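Local coordinates for protein glucose-1-phosphate thymidylyltransferase (PDB 4ECM) that catalyses the transfer of a thymidylyl group to glucose 1-phosphate, giving dTDP-glucose and pyrophosphate, a step on the route to dTDP-L-rhamnose, at residues A[142-156]-A[192-204]. Sequence-based numbering, arbitrary orientation. Where two conformers were deposited one is given.
Sequences YVEEFTNQKEGAKVL and VTGIYLYDSKVFS. With DAU (2'deoxy-thymidine-5'-diphospho-alpha-D-glucose), chain B.
Leu156 O is gripped twice by Thr193: the hydroxyl OG1 donates to it over 2.7 Å from above the carbonyl plane, while Thr193 N comes in nearly along the C=O axis at 3.0 Å. With chi1 at 66°, Thr193 OG1 sits between its backbone N and carbonyl carbon, turned to the same acceptor as the amide. A water accepts from Leu156 N and lies within hydrogen-bonding distance of Thr193 O and Ile195 O, on either side of the corner at Gly194. Beyond it Lys154 and Leu197 form an antiparallel hydrogen-bonded pair, Lys154 N to Leu197 O 2.9 Å and Leu197 N to Lys154 O 3.0 Å. These strands belong to the mixed central sheet of the nucleotidyltransferase fold, and helix 140-147 packs on the sheet face that carries Leu197. There Leu197 CB lies over one face of the Phe146 ring, a CH-pi contact 3.9 Å from the ring centroid, and Leu197 CD2 reaches Val143 CG2. The Phe146 ring, with CG anti to the backbone N (chi1 -174°), lies against strand 195-198, its edge at Asp199 N; Arg125 adds a cation-pi contact. On the other face Ala153 CB touches the edge of the Tyr198 ring, and Val155 CB packs against Val192 CG1. Where strand 195-198 ends, Gly152 N donates to Asp199 OD2 (3.0 Å) from above the carboxylate plane, while Asp199 OD1 accepts a capping bond from Lys201 N at the turn into helix 202-206 and also bonds Tyr226. Lys201 NZ, on the syn side, and Arg229 pair with Glu151 OE1; with them a water donating to Glu151 OE1 and Asp199 OD2 would probably offset the closeness of the two carboxylates. At the far end Val192 O accepts from O4 of the bound dTDP-glucose (2.7 Å).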
ATOM      1  N   TYR A 142       8.490 -16.379 -34.014  1.00 25.22           N
ATOM      2  CA  TYR A 142       7.269 -15.740 -34.481  1.00 24.42           C
ATOM      3  C   TYR A 142       7.486 -14.240 -34.720  1.00 24.44           C
ATOM      4  O   TYR A 142       6.983 -13.677 -35.712  1.00 24.35           O
ATOM      5  CB  TYR A 142       6.147 -15.957 -33.477  1.00 24.67           C
ATOM      6  CG  TYR A 142       5.995 -17.404 -33.062  1.00 21.57           C
ATOM      7  CD1 TYR A 142       5.750 -18.400 -34.009  1.00 25.11           C
ATOM      8  CD2 TYR A 142       6.080 -17.772 -31.728  1.00 24.07           C
ATOM      9  CE1 TYR A 142       5.614 -19.737 -33.631  1.00 28.77           C
ATOM     10  CE2 TYR A 142       5.931 -19.105 -31.328  1.00 24.23           C
ATOM     11  CZ  TYR A 142       5.702 -20.074 -32.277  1.00 25.05           C
ATOM     12  OH  TYR A 142       5.574 -21.364 -31.886  1.00 28.29           O
ATOM     13  N   VAL A 143       8.238 -13.605 -33.830  1.00 22.12           N
ATOM     14  CA  VAL A 143       8.546 -12.195 -33.976  1.00 23.63           C
ATOM     15  C   VAL A 143       9.391 -11.974 -35.251  1.00 24.29           C
ATOM     16  O   VAL A 143       9.132 -11.054 -36.008  1.00 24.03           O
ATOM     17  CB  VAL A 143       9.257 -11.635 -32.740  1.00 24.45           C
ATOM     18  CG1 VAL A 143       9.749 -10.215 -32.993  1.00 24.09           C
ATOM     19  CG2 VAL A 143       8.331 -11.696 -31.535  1.00 22.84           C
ATOM     20  N   GLU A 144      10.363 -12.845 -35.494  1.00 25.52           N
ATOM     21  CA  GLU A 144      11.201 -12.763 -36.697  1.00 27.33           C
ATOM     22  C   GLU A 144      10.394 -12.895 -37.978  1.00 27.67           C
ATOM     23  O   GLU A 144      10.646 -12.165 -38.942  1.00 28.61           O
ATOM     24  CB  GLU A 144      12.297 -13.830 -36.673  1.00 28.51           C
ATOM     25  CG  GLU A 144      13.347 -13.577 -35.620  1.00 31.84           C
ATOM     26  CD  GLU A 144      14.346 -14.721 -35.486  1.00 37.14           C
ATOM     27  OE1 GLU A 144      14.080 -15.831 -36.009  1.00 38.65           O
ATOM     28  OE2 GLU A 144      15.391 -14.495 -34.841  1.00 34.59           O
ATOM     29  N   GLU A 145       9.452 -13.835 -38.010  1.00 27.83           N
ATOM     30  CA  GLU A 145       8.583 -13.977 -39.178  1.00 29.47           C
ATOM     31  C   GLU A 145       7.750 -12.742 -39.368  1.00 27.32           C
ATOM     32  O   GLU A 145       7.606 -12.257 -40.486  1.00 28.44           O
ATOM     33  CB  GLU A 145       7.610 -15.142 -39.070  1.00 30.48           C
ATOM     34  CG  GLU A 145       8.124 -16.465 -39.528  1.00 38.75           C
ATOM     35  CD  GLU A 145       7.022 -17.539 -39.560  1.00 43.68           C
ATOM     36  OE1 GLU A 145       5.831 -17.210 -39.780  1.00 43.05           O
ATOM     37  OE2 GLU A 145       7.371 -18.718 -39.380  1.00 52.41           O
ATOM     38  N   PHE A 146       7.156 -12.263 -38.282  1.00 25.57           N
ATOM     39  CA  PHE A 146       6.333 -11.076 -38.355  1.00 24.75           C
ATOM     40  C   PHE A 146       7.133  -9.853 -38.860  1.00 24.49           C
ATOM     41  O   PHE A 146       6.612  -9.076 -39.647  1.00 23.27           O
ATOM     42  CB  PHE A 146       5.676 -10.799 -37.019  1.00 24.52           C
ATOM     43  CG  PHE A 146       4.693  -9.667 -37.052  1.00 25.13           C
ATOM     44  CD1 PHE A 146       3.583  -9.731 -37.867  1.00 22.89           C
ATOM     45  CD2 PHE A 146       4.850  -8.567 -36.226  1.00 23.60           C
ATOM     46  CE1 PHE A 146       2.667  -8.695 -37.903  1.00 23.53           C
ATOM     47  CE2 PHE A 146       3.930  -7.529 -36.242  1.00 26.23           C
ATOM     48  CZ  PHE A 146       2.833  -7.594 -37.083  1.00 23.91           C
ATOM     49  N   THR A 147       8.387  -9.724 -38.423  0.50 25.01           N
ATOM     50  CA  THR A 147       9.251  -8.615 -38.843  0.50 25.70           C
ATOM     51  C   THR A 147       9.498  -8.668 -40.353  0.50 26.48           C
ATOM     52  O   THR A 147       9.791  -7.653 -40.974  0.50 27.20           O
ATOM     53  CB  THR A 147      10.587  -8.608 -38.059  0.50 26.32           C
ATOM     54  OG1 THR A 147      10.327  -8.365 -36.667  0.50 25.83           O
ATOM     55  CG2 THR A 147      11.519  -7.528 -38.581  0.50 26.43           C
ATOM     56  N   ASN A 148       9.359  -9.858 -40.934  1.00 27.14           N
ATOM     57  CA  ASN A 148       9.492 -10.059 -42.371  1.00 28.69           C
ATOM     58  C   ASN A 148       8.152  -9.984 -43.096  1.00 28.77           C
ATOM     59  O   ASN A 148       8.099 -10.195 -44.297  1.00 28.61           O
ATOM     60  CB  ASN A 148      10.154 -11.399 -42.673  1.00 29.28           C
ATOM     61  CG  ASN A 148      11.640 -11.337 -42.520  1.00 33.49           C
ATOM     62  OD1 ASN A 148      12.293 -10.484 -43.115  1.00 38.18           O
ATOM     63  ND2 ASN A 148      12.193 -12.241 -41.732  1.00 40.38           N
ATOM     64  N   GLN A 149       7.082  -9.660 -42.370  1.00 27.94           N
ATOM     65  CA  GLN A 149       5.748  -9.587 -42.953  1.00 28.26           C
ATOM     66  C   GLN A 149       5.485  -8.129 -43.319  1.00 28.02           C
ATOM     67  O   GLN A 149       5.607  -7.256 -42.471  1.00 26.86           O
ATOM     68  CB  GLN A 149       4.728 -10.129 -41.948  1.00 28.09           C
ATOM     69  CG  GLN A 149       3.293 -10.157 -42.422  1.00 28.52           C
ATOM     70  CD  GLN A 149       2.377 -10.741 -41.364  1.00 26.00           C
ATOM     71  OE1 GLN A 149       2.697 -11.758 -40.763  1.00 27.42           O
ATOM     72  NE2 GLN A 149       1.227 -10.106 -41.145  1.00 22.99           N
ATOM     73  N   LYS A 150       5.138  -7.879 -44.583  1.00 28.61           N
ATOM     74  CA  LYS A 150       4.960  -6.528 -45.095  1.00 30.73           C
ATOM     75  C   LYS A 150       4.111  -5.658 -44.187  1.00 29.36           C
ATOM     76  O   LYS A 150       4.495  -4.544 -43.869  1.00 27.92           O
ATOM     77  CB  LYS A 150       4.395  -6.524 -46.530  1.00 33.43           C
ATOM     78  CG  LYS A 150       4.257  -5.104 -47.092  1.00 37.07           C
ATOM     79  CD  LYS A 150       4.117  -5.061 -48.609  1.00 46.39           C
ATOM     80  CE  LYS A 150       2.869  -5.773 -49.104  1.00 52.30           C
ATOM     81  NZ  LYS A 150       2.679  -5.568 -50.574  1.00 56.61           N
ATOM     82  N   GLU A 151       2.952  -6.164 -43.796  1.00 28.75           N
ATOM     83  CA  GLU A 151       2.101  -5.459 -42.864  1.00 28.80           C
ATOM     84  C   GLU A 151       1.118  -6.421 -42.231  1.00 27.13           C
ATOM     85  O   GLU A 151       1.100  -7.597 -42.551  1.00 27.02           O
ATOM     86  CB  GLU A 151       1.312  -4.368 -43.579  1.00 29.05           C
ATOM     87  CG  GLU A 151       0.264  -4.915 -44.552  1.00 32.15           C
ATOM     88  CD  GLU A 151      -0.661  -3.830 -45.075  1.00 37.77           C
ATOM     89  OE1 GLU A 151      -1.251  -3.074 -44.247  1.00 36.69           O
ATOM     90  OE2 GLU A 151      -0.806  -3.751 -46.317  1.00 37.82           O
ATOM     91  N   GLY A 152       0.294  -5.902 -41.328  1.00 26.53           N
ATOM     92  CA  GLY A 152      -0.772  -6.686 -40.738  1.00 26.31           C
ATOM     93  C   GLY A 152      -0.602  -7.140 -39.311  1.00 25.24           C
ATOM     94  O   GLY A 152      -0.163  -6.380 -38.446  1.00 26.99           O
ATOM     95  N   ALA A 153      -0.966  -8.400 -39.080  1.00 25.07           N
ATOM     96  CA  ALA A 153      -0.950  -8.989 -37.765  1.00 24.03           C
ATOM     97  C   ALA A 153      -0.659 -10.467 -37.857  1.00 24.16           C
ATOM     98  O   ALA A 153      -0.666 -11.060 -38.956  1.00 25.31           O
ATOM     99  CB  ALA A 153      -2.311  -8.769 -37.076  1.00 21.43           C
ATOM    100  N   LYS A 154      -0.419 -11.045 -36.691  1.00 22.29           N
ATOM    101  CA  LYS A 154      -0.157 -12.461 -36.541  1.00 22.78           C
ATOM    102  C   LYS A 154      -0.712 -12.933 -35.199  1.00 21.56           C
ATOM    103  O   LYS A 154      -0.578 -12.250 -34.180  1.00 19.77           O
ATOM    104  CB  LYS A 154       1.354 -12.744 -36.616  1.00 22.79           C
ATOM    105  CG  LYS A 154       1.747 -14.213 -36.376  1.00 23.53           C
ATOM    106  CD  LYS A 154       3.262 -14.449 -36.462  1.00 19.90           C
ATOM    107  CE  LYS A 154       3.841 -14.291 -37.894  1.00 23.04           C
ATOM    108  NZ  LYS A 154       3.344 -15.270 -38.909  1.00 18.23           N
ATOM    109  N   VAL A 155      -1.350 -14.093 -35.223  1.00 21.34           N
ATOM    110  CA  VAL A 155      -1.912 -14.723 -34.034  1.00 21.40           C
ATOM    111  C   VAL A 155      -1.256 -16.088 -33.901  1.00 22.25           C
ATOM    112  O   VAL A 155      -0.796 -16.671 -34.911  1.00 22.01           O
ATOM    113  CB  VAL A 155      -3.458 -14.846 -34.098  1.00 21.84           C
ATOM    114  CG1 VAL A 155      -4.091 -13.459 -34.072  1.00 21.16           C
ATOM    115  CG2 VAL A 155      -3.909 -15.634 -35.340  1.00 22.26           C
ATOM    116  N   LEU A 156      -1.175 -16.570 -32.661  1.00 21.50           N
ATOM    117  CA  LEU A 156      -0.546 -17.849 -32.342  1.00 21.78           C
ATOM    118  C   LEU A 156      -1.622 -18.778 -31.806  1.00 22.55           C
ATOM    119  O   LEU A 156      -2.356 -18.414 -30.883  1.00 21.93           O
ATOM    120  CB  LEU A 156       0.560 -17.659 -31.310  1.00 21.47           C
ATOM    121  CG  LEU A 156       1.633 -16.624 -31.677  1.00 26.19           C
ATOM    122  CD1 LEU A 156       2.760 -16.592 -30.614  1.00 23.68           C
ATOM    123  CD2 LEU A 156       2.208 -16.880 -33.074  1.00 23.92           C
ATOM    124  N   VAL A 192      -7.219 -19.252 -30.150  1.00 21.99           N
ATOM    125  CA  VAL A 192      -6.371 -18.113 -30.504  1.00 20.36           C
ATOM    126  C   VAL A 192      -5.846 -17.595 -29.163  1.00 20.73           C
ATOM    127  O   VAL A 192      -6.583 -16.988 -28.373  1.00 20.63           O
ATOM    128  CB  VAL A 192      -7.144 -17.025 -31.286  1.00 21.31           C
ATOM    129  CG1 VAL A 192      -6.235 -15.831 -31.618  1.00 18.28           C
ATOM    130  CG2 VAL A 192      -7.723 -17.599 -32.562  1.00 18.94           C
ATOM    131  N   THR A 193      -4.575 -17.865 -28.902  1.00 20.42           N
ATOM    132  CA  THR A 193      -3.961 -17.505 -27.636  1.00 20.70           C
ATOM    133  C   THR A 193      -3.842 -16.010 -27.461  1.00 21.21           C
ATOM    134  O   THR A 193      -3.988 -15.251 -28.416  1.00 19.10           O
ATOM    135  CB  THR A 193      -2.551 -18.068 -27.511  1.00 20.95           C
ATOM    136  OG1 THR A 193      -1.708 -17.446 -28.485  1.00 22.09           O
ATOM    137  CG2 THR A 193      -2.556 -19.573 -27.703  1.00 20.56           C
ATOM    138  N   GLY A 194      -3.533 -15.611 -26.222  1.00 20.80           N
ATOM    139  CA  GLY A 194      -3.370 -14.219 -25.856  1.00 20.08           C
ATOM    140  C   GLY A 194      -1.986 -13.640 -26.117  1.00 20.66           C
ATOM    141  O   GLY A 194      -1.450 -12.903 -25.276  1.00 20.98           O
ATOM    142  N   ILE A 195      -1.403 -13.985 -27.263  1.00 20.12           N
ATOM    143  CA  ILE A 195      -0.120 -13.442 -27.685  1.00 20.59           C
ATOM    144  C   ILE A 195      -0.384 -12.928 -29.074  1.00 21.15           C
ATOM    145  O   ILE A 195      -0.622 -13.718 -29.986  1.00 23.09           O
ATOM    146  CB  ILE A 195       1.015 -14.471 -27.745  1.00 21.34           C
ATOM    147  CG1 ILE A 195       1.218 -15.177 -26.397  1.00 22.50           C
ATOM    148  CG2 ILE A 195       2.328 -13.767 -28.148  1.00 19.56           C
ATOM    149  CD1 ILE A 195       0.169 -16.185 -26.045  1.00 28.33           C
ATOM    150  N   TYR A 196      -0.379 -11.609 -29.225  1.00 20.85           N
ATOM    151  CA  TYR A 196      -0.723 -10.962 -30.480  1.00 21.14           C
ATOM    152  C   TYR A 196       0.424 -10.108 -31.024  1.00 21.81           C
ATOM    153  O   TYR A 196       1.108  -9.405 -30.272  1.00 20.97           O
ATOM    154  CB  TYR A 196      -1.946 -10.059 -30.256  1.00 21.10           C
ATOM    155  CG  TYR A 196      -3.079 -10.752 -29.540  1.00 20.33           C
ATOM    156  CD1 TYR A 196      -3.877 -11.680 -30.193  1.00 21.10           C
ATOM    157  CD2 TYR A 196      -3.356 -10.481 -28.214  1.00 21.06           C
ATOM    158  CE1 TYR A 196      -4.907 -12.327 -29.533  1.00 21.62           C
ATOM    159  CE2 TYR A 196      -4.395 -11.120 -27.550  1.00 22.32           C
ATOM    160  CZ  TYR A 196      -5.161 -12.037 -28.211  1.00 20.28           C
ATOM    161  OH  TYR A 196      -6.179 -12.676 -27.541  1.00 22.03           O
ATOM    162  N   LEU A 197       0.638 -10.177 -32.333  1.00 21.69           N
ATOM    163  CA  LEU A 197       1.651  -9.364 -32.964  1.00 21.77           C
ATOM    164  C   LEU A 197       0.914  -8.450 -33.926  1.00 22.15           C
ATOM    165  O   LEU A 197       0.211  -8.938 -34.820  1.00 22.76           O
ATOM    166  CB  LEU A 197       2.728 -10.207 -33.654  1.00 22.33           C
ATOM    167  CG  LEU A 197       3.503 -11.188 -32.747  1.00 22.02           C
ATOM    168  CD1 LEU A 197       2.725 -12.500 -32.555  1.00 18.26           C
ATOM    169  CD2 LEU A 197       4.864 -11.508 -33.291  1.00 18.98           C
ATOM    170  N   TYR A 198       1.046  -7.132 -33.714  1.00 22.35           N
ATOM    171  CA  TYR A 198       0.335  -6.112 -34.523  1.00 22.53           C
ATOM    172  C   TYR A 198       1.218  -4.993 -35.077  1.00 23.54           C
ATOM    173  O   TYR A 198       2.274  -4.678 -34.515  1.00 23.27           O
ATOM    174  CB  TYR A 198      -0.733  -5.394 -33.688  1.00 22.08           C
ATOM    175  CG  TYR A 198      -1.857  -6.240 -33.140  1.00 21.13           C
ATOM    176  CD1 TYR A 198      -2.660  -6.989 -33.987  1.00 23.25           C
ATOM    177  CD2 TYR A 198      -2.169  -6.221 -31.792  1.00 21.80           C
ATOM    178  CE1 TYR A 198      -3.706  -7.752 -33.505  1.00 23.95           C
ATOM    179  CE2 TYR A 198      -3.242  -6.983 -31.285  1.00 22.83           C
ATOM    180  CZ  TYR A 198      -4.000  -7.749 -32.155  1.00 24.00           C
ATOM    181  OH  TYR A 198      -5.054  -8.511 -31.699  1.00 22.91           O
ATOM    182  N   ASP A 199       0.779  -4.401 -36.194  1.00 23.78           N
ATOM    183  CA  ASP A 199       1.421  -3.208 -36.699  1.00 24.40           C
ATOM    184  C   ASP A 199       0.638  -2.042 -36.080  1.00 25.28           C
ATOM    185  O   ASP A 199      -0.383  -2.248 -35.423  1.00 22.78           O
ATOM    186  CB  ASP A 199       1.497  -3.145 -38.237  1.00 26.36           C
ATOM    187  CG  ASP A 199       0.138  -3.069 -38.926  1.00 25.38           C
ATOM    188  OD1 ASP A 199      -0.897  -2.907 -38.259  1.00 25.33           O
ATOM    189  OD2 ASP A 199       0.125  -3.167 -40.174  1.00 25.88           O
ATOM    190  N   SER A 200       1.104  -0.818 -36.291  1.00 25.88           N
ATOM    191  CA  SER A 200       0.486   0.346 -35.653  1.00 27.26           C
ATOM    192  C   SER A 200      -0.928   0.686 -36.143  1.00 27.65           C
ATOM    193  O   SER A 200      -1.573   1.558 -35.569  1.00 29.23           O
ATOM    194  CB  SER A 200       1.389   1.568 -35.818  1.00 28.78           C
ATOM    195  OG  SER A 200       1.496   1.907 -37.187  1.00 28.33           O
ATOM    196  N   LYS A 201      -1.424  -0.005 -37.160  1.00 27.05           N
ATOM    197  CA  LYS A 201      -2.756   0.281 -37.675  1.00 28.23           C
ATOM    198  C   LYS A 201      -3.861  -0.172 -36.735  1.00 28.48           C
ATOM    199  O   LYS A 201      -5.005   0.260 -36.870  1.00 27.56           O
ATOM    200  CB  LYS A 201      -2.957  -0.349 -39.059  1.00 29.75           C
ATOM    201  CG  LYS A 201      -2.037   0.250 -40.135  1.00 33.86           C
ATOM    202  CD  LYS A 201      -2.418  -0.212 -41.549  1.00 40.42           C
ATOM    203  CE  LYS A 201      -1.534   0.467 -42.622  1.00 43.43           C
ATOM    204  NZ  LYS A 201      -1.766  -0.077 -44.010  1.00 44.39           N
ATOM    205  N   VAL A 202      -3.524  -1.018 -35.762  1.00 27.47           N
ATOM    206  CA  VAL A 202      -4.526  -1.528 -34.843  1.00 26.84           C
ATOM    207  C   VAL A 202      -5.235  -0.401 -34.076  1.00 29.85           C
ATOM    208  O   VAL A 202      -6.444  -0.487 -33.801  1.00 29.66           O
ATOM    209  CB  VAL A 202      -3.923  -2.558 -33.864  1.00 26.28           C
ATOM    210  CG1 VAL A 202      -2.827  -1.924 -33.006  1.00 24.27           C
ATOM    211  CG2 VAL A 202      -5.018  -3.190 -32.979  1.00 24.98           C
ATOM    212  N   PHE A 203      -4.506   0.668 -33.767  1.00 30.55           N
ATOM    213  CA  PHE A 203      -5.070   1.771 -32.981  1.00 32.56           C
ATOM    214  C   PHE A 203      -6.165   2.541 -33.696  1.00 35.66           C
ATOM    215  O   PHE A 203      -7.165   2.917 -33.070  1.00 36.04           O
ATOM    216  CB  PHE A 203      -3.964   2.712 -32.469  1.00 32.41           C
ATOM    217  CG  PHE A 203      -2.927   2.004 -31.658  1.00 29.41           C
ATOM    218  CD1 PHE A 203      -3.258   1.447 -30.430  1.00 29.29           C
ATOM    219  CD2 PHE A 203      -1.638   1.860 -32.127  1.00 26.49           C
ATOM    220  CE1 PHE A 203      -2.314   0.752 -29.688  1.00 27.37           C
ATOM    221  CE2 PHE A 203      -0.692   1.179 -31.387  1.00 29.52           C
ATOM    222  CZ  PHE A 203      -1.036   0.622 -30.161  1.00 27.31           C
ATOM    223  N   SER A 204      -5.987   2.779 -34.991  1.00 37.85           N
ATOM    224  CA  SER A 204      -7.007   3.475 -35.772  1.00 42.67           C
ATOM    225  C   SER A 204      -8.300   2.644 -35.810  1.00 44.21           C
ATOM    226  O   SER A 204      -9.400   3.196 -35.813  1.00 46.42           O
ATOM    227  CB  SER A 204      -6.507   3.748 -37.183  1.00 42.82           C
ATOM    228  OG  SER A 204      -6.184   2.521 -37.807  1.00 46.89           O
TER
HETATM  229  O6  DAU B 301      -6.446 -16.616 -22.758  1.00 29.54           O
HETATM  230  C6  DAU B 301      -6.714 -16.540 -24.159  1.00 29.79           C
HETATM  231  C5  DAU B 301      -8.050 -15.848 -24.387  1.00 29.00           C
HETATM  232  O5  DAU B 301      -7.986 -14.577 -23.747  1.00 28.07           O
HETATM  233  C4  DAU B 301      -8.361 -15.690 -25.880  1.00 28.91           C
HETATM  234  O4  DAU B 301      -8.511 -16.960 -26.503  1.00 24.77           O
HETATM  235  C3  DAU B 301      -9.631 -14.878 -26.123  1.00 26.95           C
HETATM  236  O3  DAU B 301      -9.784 -14.669 -27.543  1.00 23.48           O
HETATM  237  C2  DAU B 301      -9.497 -13.544 -25.379  1.00 27.75           C
HETATM  238  O2  DAU B 301     -10.709 -12.774 -25.479  1.00 27.92           O
HETATM  239  C1  DAU B 301      -9.155 -13.764 -23.910  1.00 28.85           C
HETATM  240  O1  DAU B 301     -10.264 -14.376 -23.263  1.00 31.50           O
HETATM  241  P2  DAU B 301     -10.460 -14.253 -21.665  1.00 34.76           P
HETATM  242  O3P DAU B 301      -9.508 -15.171 -20.937  1.00 38.83           O
HETATM  243  O4P DAU B 301     -11.940 -14.317 -21.408  1.00 29.34           O
HETATM  244  OPP DAU B 301      -9.934 -12.751 -21.376  1.00 38.28           O
HETATM  245  P   DAU B 301      -9.895 -12.128 -19.894  1.00 39.92           P
HETATM  246  O1P DAU B 301      -9.626 -13.232 -18.899  1.00 46.25           O
HETATM  247  O2P DAU B 301     -11.078 -11.242 -19.739  1.00 42.20           O
HETATM  248  O5' DAU B 301      -8.567 -11.214 -19.937  1.00 43.44           O
HETATM  249  C5' DAU B 301      -7.300 -11.838 -19.979  1.00 40.53           C
HETATM  250  C4' DAU B 301      -6.138 -10.919 -19.601  1.00 38.69           C
HETATM  251  O4' DAU B 301      -6.224  -9.609 -20.158  1.00 32.54           O
HETATM  252  C3' DAU B 301      -5.955 -10.776 -18.106  1.00 37.76           C
HETATM  253  O3' DAU B 301      -4.595 -11.139 -17.852  1.00 43.53           O
HETATM  254  C2' DAU B 301      -6.190  -9.317 -17.796  1.00 37.01           C
HETATM  255  C1' DAU B 301      -6.091  -8.628 -19.149  1.00 33.84           C
HETATM  256  N11 DAU B 301      -7.164  -7.670 -19.468  1.00 32.61           N
HETATM  257  C61 DAU B 301      -8.502  -8.141 -19.468  1.00 32.98           C
HETATM  258  C51 DAU B 301      -9.561  -7.256 -19.421  1.00 36.09           C
HETATM  259  C5A DAU B 301     -10.982  -7.768 -19.532  1.00 34.46           C
HETATM  260  C21 DAU B 301      -6.940  -6.306 -19.202  1.00 29.24           C
HETATM  261  O21 DAU B 301      -5.673  -5.874 -19.126  1.00 28.98           O
HETATM  262  N31 DAU B 301      -7.955  -5.409 -19.156  1.00 35.32           N
HETATM  263  C41 DAU B 301      -9.248  -5.816 -19.246  1.00 35.39           C
HETATM  264  O41 DAU B 301     -10.250  -4.910 -19.177  1.00 43.28           O
HETATM  265  O   HOH W   1      -1.991  -3.664 -41.570  1.00 31.73           O
HETATM  266  O   HOH W   2      -2.805 -15.015 -30.791  1.00 14.14           O